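Local coordinates for amidohydrolase 3 domain-containing protein (Pyrococcus furiosus, PDB 3ICJ) that is an uncharacterised zinc-binding member of the amidohydrolase family that probably hydrolyses carbon-nitrogen bonds other than peptide bonds, at residues 103-108 and 218-223; 226-231 and 260-265; 133-138 and 214-219. All coordinates share one frame; numbering follows the deposited sequence. Where two conformers were deposited one is given.

Contact 1: residues 103-108 and 218-223; sequences HLDELG and KDYKHY. With ZN (zinc ion), chain B.
Asp105 and Tyr220 lie side by side and point the same way, the carboxylate turned 52° from the ring plane. OD2 of Asp105 comes to the ring edge, close to its plane, 3.5 Å from CE2 of Tyr220, while CB of Asp105 rests 3.7 Å from CD2 of Tyr220. The neighbouring backbone holds the carboxylate: Glu106 N donates to Asp105 OD1 at 2.9 Å from above the carboxylate plane, with CG between the backbone N and the carbonyl carbon (chi1 47°). An alanine here would keep the CB contact but would probably leave the Tyr220 edge without its carboxylate neighbour and Glu106 N without this acceptor. Tyr223 points its CB at the other helix, 3.5 Å from Asp105 O, and Gly108 meets it through a CA-H...O contact, 3.2 Å from Gly108 CA to Tyr223 O. At the N-cap of its helix, His103 of the family's His-X-His motif binds a zinc ion through NE2, with His101, Asp434 and the carboxylated Lys296. Segments 104-108 and 218-223 cross at 83°, their axes 8.5 Å apart, and join the barrel helices 104-112 and 217-233, with strand 236-244 and helix 246-257 against Asp105.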
# COMPACT_ATOMS: atom_id res chain seq x y z
N HIS A 103 1.78 2.94 0.83
CA HIS A 103 2.82 3.94 1.00
C HIS A 103 2.33 4.98 1.97
O HIS A 103 1.61 5.90 1.60
CB HIS A 103 3.18 4.55 -0.35
CG HIS A 103 3.57 3.53 -1.38
ND1 HIS A 103 4.87 3.12 -1.56
CD2 HIS A 103 2.82 2.81 -2.25
CE1 HIS A 103 4.91 2.20 -2.51
NE2 HIS A 103 3.68 1.99 -2.94
N LEU A 104 2.72 4.80 3.24
CA LEU A 104 2.23 5.66 4.34
C LEU A 104 2.62 7.12 4.14
O LEU A 104 1.82 8.01 4.44
CB LEU A 104 2.78 5.19 5.71
CG LEU A 104 2.24 3.94 6.36
CD1 LEU A 104 2.89 3.72 7.72
CD2 LEU A 104 0.73 4.06 6.51
N ASP A 105 3.85 7.38 3.68
CA ASP A 105 4.27 8.77 3.43
C ASP A 105 3.43 9.44 2.32
O ASP A 105 2.91 10.55 2.50
CB ASP A 105 5.79 8.88 3.14
CG ASP A 105 6.31 7.84 2.11
OD1 ASP A 105 5.55 6.99 1.57
OD2 ASP A 105 7.54 7.86 1.85
N GLU A 106 3.30 8.75 1.20
CA GLU A 106 2.49 9.23 0.07
C GLU A 106 1.01 9.35 0.42
O GLU A 106 0.35 10.30 -0.01
CB GLU A 106 2.67 8.33 -1.15
CG GLU A 106 4.02 8.46 -1.84
CD GLU A 106 4.10 7.63 -3.12
OE1 GLU A 106 4.92 6.69 -3.17
OE2 GLU A 106 3.34 7.92 -4.06
N LEU A 107 0.47 8.39 1.19
CA LEU A 107 -0.92 8.50 1.66
C LEU A 107 -1.08 9.77 2.51
O LEU A 107 -2.03 10.51 2.31
CB LEU A 107 -1.38 7.27 2.46
CG LEU A 107 -2.76 7.36 3.17
CD1 LEU A 107 -3.94 7.72 2.22
CD2 LEU A 107 -3.07 6.06 3.95
N GLY A 108 -0.15 10.01 3.42
CA GLY A 108 -0.15 11.26 4.21
C GLY A 108 -0.09 12.55 3.42
O GLY A 108 -0.82 13.51 3.73
N LYS A 218 10.80 15.95 9.74
CA LYS A 218 9.56 16.41 10.39
C LYS A 218 8.33 16.35 9.46
O LYS A 218 7.26 15.91 9.89
CB LYS A 218 9.72 17.85 10.91
CG LYS A 218 10.17 17.99 12.36
CD LYS A 218 10.43 19.47 12.71
CE LYS A 218 9.17 20.35 12.63
NZ LYS A 218 8.37 20.34 13.89
N ASP A 219 8.49 16.79 8.21
CA ASP A 219 7.41 16.67 7.21
C ASP A 219 6.98 15.20 7.07
O ASP A 219 5.79 14.90 7.06
CB ASP A 219 7.82 17.16 5.83
CG ASP A 219 8.11 18.64 5.77
OD1 ASP A 219 7.48 19.44 6.50
OD2 ASP A 219 8.96 19.01 4.94
N TYR A 220 7.96 14.29 6.99
CA TYR A 220 7.63 12.86 6.86
C TYR A 220 6.94 12.26 8.08
O TYR A 220 6.03 11.45 7.91
CB TYR A 220 8.85 12.00 6.51
CG TYR A 220 9.14 11.96 5.04
CD1 TYR A 220 9.89 12.96 4.43
CD2 TYR A 220 8.66 10.92 4.24
CE1 TYR A 220 10.16 12.94 3.07
CE2 TYR A 220 8.93 10.88 2.86
CZ TYR A 220 9.69 11.90 2.29
OH TYR A 220 9.97 11.89 0.94
N LYS A 221 7.33 12.71 9.28
CA LYS A 221 6.67 12.27 10.52
C LYS A 221 5.20 12.65 10.50
O LYS A 221 4.34 11.86 10.87
CB LYS A 221 7.34 12.91 11.75
CG LYS A 221 8.71 12.35 12.10
CD LYS A 221 9.31 13.11 13.27
CE LYS A 221 8.65 12.71 14.58
NZ LYS A 221 9.02 13.62 15.69
N HIS A 222 4.94 13.88 10.06
CA HIS A 222 3.59 14.41 9.95
C HIS A 222 2.74 13.62 8.93
O HIS A 222 1.61 13.24 9.23
CB HIS A 222 3.65 15.90 9.61
CG HIS A 222 2.34 16.59 9.81
ND1 HIS A 222 1.33 16.57 8.88
CD2 HIS A 222 1.87 17.31 10.86
CE1 HIS A 222 0.30 17.25 9.33
NE2 HIS A 222 0.60 17.72 10.53
N TYR A 223 3.30 13.38 7.75
CA TYR A 223 2.63 12.55 6.72
C TYR A 223 2.28 11.17 7.24
O TYR A 223 1.16 10.69 7.08
CB TYR A 223 3.50 12.43 5.45
CG TYR A 223 3.67 13.76 4.72
CD1 TYR A 223 2.65 14.71 4.72
CD2 TYR A 223 4.85 14.08 4.05
CE1 TYR A 223 2.78 15.92 4.06
CE2 TYR A 223 5.00 15.30 3.38
CZ TYR A 223 3.95 16.21 3.40
OH TYR A 223 4.06 17.42 2.76
ZN ZN B . 3.14 0.36 -4.49

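Contact 2: residues 226-231 and 260-265; sequences SAQEHL and RLKMNV
Arg260 opens the contact with its carbonyl: Gln228 NE2 donates to Arg260 O at 3.0 Å, nearly straight and in the plane of both the carbonyl and the Gln228 amide. The guanidinium of Arg260 turns elsewhere, to salt bridges with Glu225 and Glu258. Leu261 adds a light touch, its CD2 lying 3.8 Å from Gln228 OE1. At Lys262 the backbone N returns a bond to the same amide, 2.8 Å to Gln228 OE1 and almost linear at 176°, although it meets the oxygen from above the carbonyl plane. One glutamine side chain grips two peptide groups of this loop, its reach coming from CG anti to the backbone N (chi1 160°) and an extended chain beyond. CB of Lys262 packs 3.9 Å from Gln228 CD. Met263 carries the apolar half: its side chain crosses that of Leu231 at about a right angle, with CE 3.8 Å from Leu231 CB and SD 4.0 Å from Leu231 CD1. Asn264 then begins strand 264-269, parallel to strand 236-244 and joined to it through helix 246-257 in a beta-alpha-beta crossover. Helix 217-233 packs against these strands, Leu231 and Met263 both reaching Val239, while helix 246-257 covers Leu261.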
# COMPACT_ATOMS: atom_id res chain seq x y z
N SER A 226 -0.55 11.39 9.81
CA SER A 226 -1.85 11.59 9.13
C SER A 226 -2.39 10.30 8.48
O SER A 226 -3.59 10.03 8.61
CB SER A 226 -1.78 12.68 8.05
OG SER A 226 -1.29 13.90 8.59
N ALA A 227 -1.54 9.56 7.77
CA ALA A 227 -1.88 8.24 7.20
C ALA A 227 -2.33 7.25 8.27
O ALA A 227 -3.32 6.53 8.08
CB ALA A 227 -0.70 7.65 6.42
N GLN A 228 -1.58 7.20 9.37
CA GLN A 228 -1.86 6.28 10.47
C GLN A 228 -3.23 6.55 11.11
O GLN A 228 -4.00 5.62 11.33
CB GLN A 228 -0.73 6.34 11.49
CG GLN A 228 -1.07 5.83 12.86
CD GLN A 228 0.15 5.85 13.76
OE1 GLN A 228 0.93 4.91 13.76
NE2 GLN A 228 0.32 6.93 14.52
N GLU A 229 -3.53 7.83 11.37
CA GLU A 229 -4.86 8.22 11.86
C GLU A 229 -5.99 7.83 10.92
O GLU A 229 -7.04 7.36 11.37
CB GLU A 229 -4.94 9.73 12.17
CG GLU A 229 -4.18 10.13 13.42
CD GLU A 229 -4.55 9.28 14.66
OE1 GLU A 229 -5.75 9.18 14.99
OE2 GLU A 229 -3.64 8.73 15.31
N HIS A 230 -5.76 7.97 9.61
CA HIS A 230 -6.75 7.65 8.60
C HIS A 230 -6.97 6.14 8.56
O HIS A 230 -8.12 5.69 8.59
CB HIS A 230 -6.28 8.19 7.24
CG HIS A 230 -7.17 7.85 6.09
ND1 HIS A 230 -8.38 8.48 5.87
CD2 HIS A 230 -7.00 6.98 5.06
CE1 HIS A 230 -8.93 8.00 4.77
NE2 HIS A 230 -8.12 7.08 4.26
N LEU A 231 -5.88 5.37 8.55
CA LEU A 231 -5.95 3.91 8.47
C LEU A 231 -6.62 3.27 9.69
O LEU A 231 -7.44 2.35 9.54
CB LEU A 231 -4.55 3.31 8.26
CG LEU A 231 -4.02 3.55 6.84
CD1 LEU A 231 -2.52 3.32 6.80
CD2 LEU A 231 -4.73 2.69 5.80
N ARG A 260 4.94 7.25 19.29
CA ARG A 260 3.93 7.89 18.42
C ARG A 260 3.46 7.00 17.26
O ARG A 260 2.56 7.38 16.50
CB ARG A 260 4.45 9.24 17.93
CG ARG A 260 4.27 10.36 18.94
CD ARG A 260 5.14 11.59 18.65
NE ARG A 260 4.80 12.31 17.42
CZ ARG A 260 5.41 13.43 16.99
NH1 ARG A 260 5.03 14.00 15.85
NH2 ARG A 260 6.40 13.99 17.69
N LEU A 261 4.06 5.81 17.13
CA LEU A 261 3.51 4.79 16.23
C LEU A 261 2.41 4.04 16.95
O LEU A 261 2.62 3.56 18.07
CB LEU A 261 4.57 3.80 15.76
CG LEU A 261 5.50 4.25 14.65
CD1 LEU A 261 6.39 3.10 14.20
CD2 LEU A 261 4.72 4.88 13.44
N LYS A 262 1.25 3.93 16.31
CA LYS A 262 0.07 3.29 16.91
C LYS A 262 -0.45 2.11 16.07
O LYS A 262 -1.56 1.61 16.30
CB LYS A 262 -1.04 4.33 17.14
CG LYS A 262 -0.68 5.45 18.15
CD LYS A 262 -0.41 4.89 19.55
CE LYS A 262 -0.40 5.96 20.64
NZ LYS A 262 0.69 6.96 20.44
N MET A 263 0.35 1.66 15.11
CA MET A 263 -0.04 0.55 14.24
C MET A 263 1.23 -0.22 13.94
O MET A 263 2.33 0.33 14.10
CB MET A 263 -0.78 1.06 12.96
CG MET A 263 0.05 1.72 11.81
SD MET A 263 -0.93 2.42 10.37
CE MET A 263 -2.15 1.19 10.24
N ASN A 264 1.09 -1.48 13.55
CA ASN A 264 2.23 -2.33 13.18
C ASN A 264 2.72 -2.00 11.78
O ASN A 264 1.96 -2.06 10.84
CB ASN A 264 1.84 -3.79 13.27
CG ASN A 264 1.31 -4.14 14.62
OD1 ASN A 264 2.00 -3.95 15.64
ND2 ASN A 264 0.07 -4.65 14.67
N VAL A 265 3.98 -1.60 11.67
CA VAL A 265 4.51 -1.08 10.41
C VAL A 265 5.65 -2.00 10.00
O VAL A 265 6.66 -2.08 10.69
CB VAL A 265 5.04 0.37 10.55
CG1 VAL A 265 5.73 0.84 9.24
CG2 VAL A 265 3.93 1.34 10.97

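Contact 3: residues 133-138 and 214-219; sequences RGRIIF and ILTVKD
The guanidinium of Arg135 and the carboxylate of Asp219 lie nearly coplanar, 16° apart, although the two side chains cross at about a right angle. Ile214 O also comes to the edge of the guanidinium, in its plane, and CG2 of Thr216 approaches obliquely. In the other flat group, the Phe138 ring, one face carries CG2 of Ile136, two residues earlier, 3.5 Å above the plane and offset toward the rim, and CD2 of Leu215 approaches obliquely, 4.0 Å from Phe138 CE2. The polar half is built on a capping box: Thr216, the N-cap of helix 217-233, and Asp219 exchange bonds, Thr216 N giving to Asp219 OD2 and Asp219 N giving to Thr216 OG1. With OG1 between the backbone N and the carbonyl carbon (chi1 66°), the oxygen is turned to Asp219 N.

Arg135 binds onto this box. Its NH2 forms a salt bridge with Asp219 OD2 at 2.9 Å, using the syn lone pair of that oxygen. Together with Thr216 N, which comes from above the carboxylate plane, this gives OD2 two donors. The same NH2 reaches Ile214 O at 3.2 Å, on the last turn of helix 200-214, from above the carbonyl plane, and thereby spans the junction between two successive helices. Farther in, the contact is apolar: helix 177-183 places Met179 against both Ile136 and Ile214, and Ile210 of helix 200-214 touches both Phe138 and Leu215. Strand 137-142, paired with strands 114-115 and 163-167, is joined to the corner between helices 200-214 and 217-233, away from the zinc sites. Ile136 and Ile214 cross at about a right angle, CD1 of Ile136 lying 3.6 Å from CG2 of Ile214.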
# COMPACT_ATOMS: atom_id res chain seq x y z
N ARG A 133 -2.25 25.01 4.50
CA ARG A 133 -1.44 25.33 5.68
C ARG A 133 0.06 25.34 5.38
O ARG A 133 0.76 26.30 5.69
CB ARG A 133 -1.74 24.36 6.82
CG ARG A 133 -2.39 25.00 8.03
CD ARG A 133 -2.92 26.39 7.70
NE ARG A 133 -4.32 26.36 7.28
CZ ARG A 133 -5.29 25.75 7.96
NH1 ARG A 133 -5.02 25.12 9.09
NH2 ARG A 133 -6.54 25.77 7.50
N GLY A 134 0.54 24.26 4.76
CA GLY A 134 1.97 23.95 4.68
C GLY A 134 2.93 25.11 4.37
O GLY A 134 2.55 26.10 3.72
N ARG A 135 4.18 24.98 4.83
CA ARG A 135 5.26 25.91 4.45
C ARG A 135 5.44 25.84 2.93
O ARG A 135 5.81 26.83 2.30
CB ARG A 135 6.57 25.63 5.20
CG ARG A 135 6.92 24.16 5.34
CD ARG A 135 8.24 23.89 6.08
NE ARG A 135 8.85 22.68 5.55
CZ ARG A 135 9.64 22.64 4.47
NH1 ARG A 135 9.93 23.74 3.80
NH2 ARG A 135 10.13 21.49 4.05
N ILE A 136 5.16 24.65 2.38
CA ILE A 136 4.93 24.44 0.94
C ILE A 136 3.49 23.94 0.74
O ILE A 136 3.03 23.08 1.49
CB ILE A 136 5.93 23.41 0.34
CG1 ILE A 136 7.37 23.87 0.60
CG2 ILE A 136 5.72 23.26 -1.16
CD1 ILE A 136 8.31 22.76 0.87
N ILE A 137 2.79 24.50 -0.25
CA ILE A 137 1.42 24.09 -0.58
C ILE A 137 1.41 23.14 -1.77
O ILE A 137 1.74 23.54 -2.88
CB ILE A 137 0.49 25.29 -0.90
CG1 ILE A 137 0.47 26.31 0.24
CG2 ILE A 137 -0.94 24.81 -1.19
CD1 ILE A 137 0.01 27.69 -0.19
N PHE A 138 1.02 21.89 -1.51
CA PHE A 138 0.81 20.88 -2.55
C PHE A 138 -0.68 20.73 -2.82
O PHE A 138 -1.49 20.78 -1.91
CB PHE A 138 1.42 19.53 -2.13
CG PHE A 138 2.91 19.58 -1.93
CD1 PHE A 138 3.78 19.58 -3.02
CD2 PHE A 138 3.45 19.65 -0.65
CE1 PHE A 138 5.17 19.64 -2.84
CE2 PHE A 138 4.84 19.71 -0.45
CZ PHE A 138 5.70 19.70 -1.56
N ILE A 214 13.85 18.51 -0.61
CA ILE A 214 13.07 19.62 -0.03
C ILE A 214 12.28 19.27 1.24
O ILE A 214 12.37 19.99 2.25
CB ILE A 214 12.15 20.25 -1.10
CG1 ILE A 214 12.99 20.77 -2.26
CG2 ILE A 214 11.30 21.38 -0.50
CD1 ILE A 214 12.25 20.81 -3.56
N LEU A 215 11.49 18.20 1.19
CA LEU A 215 10.79 17.69 2.38
C LEU A 215 11.77 17.26 3.48
O LEU A 215 12.84 16.76 3.19
CB LEU A 215 9.85 16.55 2.01
CG LEU A 215 8.76 16.94 1.01
CD1 LEU A 215 7.98 15.71 0.58
CD2 LEU A 215 7.83 18.01 1.55
N THR A 216 11.40 17.50 4.73
CA THR A 216 12.29 17.23 5.86
C THR A 216 11.81 15.98 6.60
O THR A 216 10.74 15.45 6.29
CB THR A 216 12.34 18.40 6.87
OG1 THR A 216 11.05 18.55 7.50
CG2 THR A 216 12.75 19.70 6.20
N VAL A 217 12.61 15.51 7.56
CA VAL A 217 12.22 14.41 8.45
C VAL A 217 10.91 14.74 9.20
O VAL A 217 10.01 13.91 9.23
CB VAL A 217 13.36 14.03 9.44
CG1 VAL A 217 12.84 13.09 10.56
CG2 VAL A 217 14.52 13.40 8.68
N LYS A 218 10.80 15.95 9.74
CA LYS A 218 9.56 16.41 10.39
C LYS A 218 8.33 16.35 9.46
O LYS A 218 7.26 15.91 9.89
CB LYS A 218 9.72 17.85 10.91
CG LYS A 218 10.17 17.99 12.36
CD LYS A 218 10.43 19.47 12.71
CE LYS A 218 9.17 20.35 12.63
NZ LYS A 218 8.37 20.34 13.89
N ASP A 219 8.49 16.79 8.21
CA ASP A 219 7.41 16.67 7.21
C ASP A 219 6.98 15.20 7.07
O ASP A 219 5.79 14.90 7.06
CB ASP A 219 7.82 17.16 5.83
CG ASP A 219 8.11 18.64 5.77
OD1 ASP A 219 7.48 19.44 6.50
OD2 ASP A 219 8.96 19.01 4.94

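Helix 217-233 runs through all three contacts. Contacts 1 and 3 both close on its first part, where they share Lys218 and Asp219, before contact 2 opens farther along the chain. The centres of contacts 1 and 3 lie about 10 Å apart, as do those of contacts 1 and 2; the centres of contacts 2 and 3 are about 19 Å apart, and their nearest atoms about 7 Å. Leu104 links contacts 1 and 2 by packing on Ala227 and Leu231, and Tyr223 links contacts 1 and 3 by meeting Leu215 and Phe138. The helix therefore joins the zinc-bearing barrel part, with helix 104-112 and strand 264-269, to the sheet of strand 137-142.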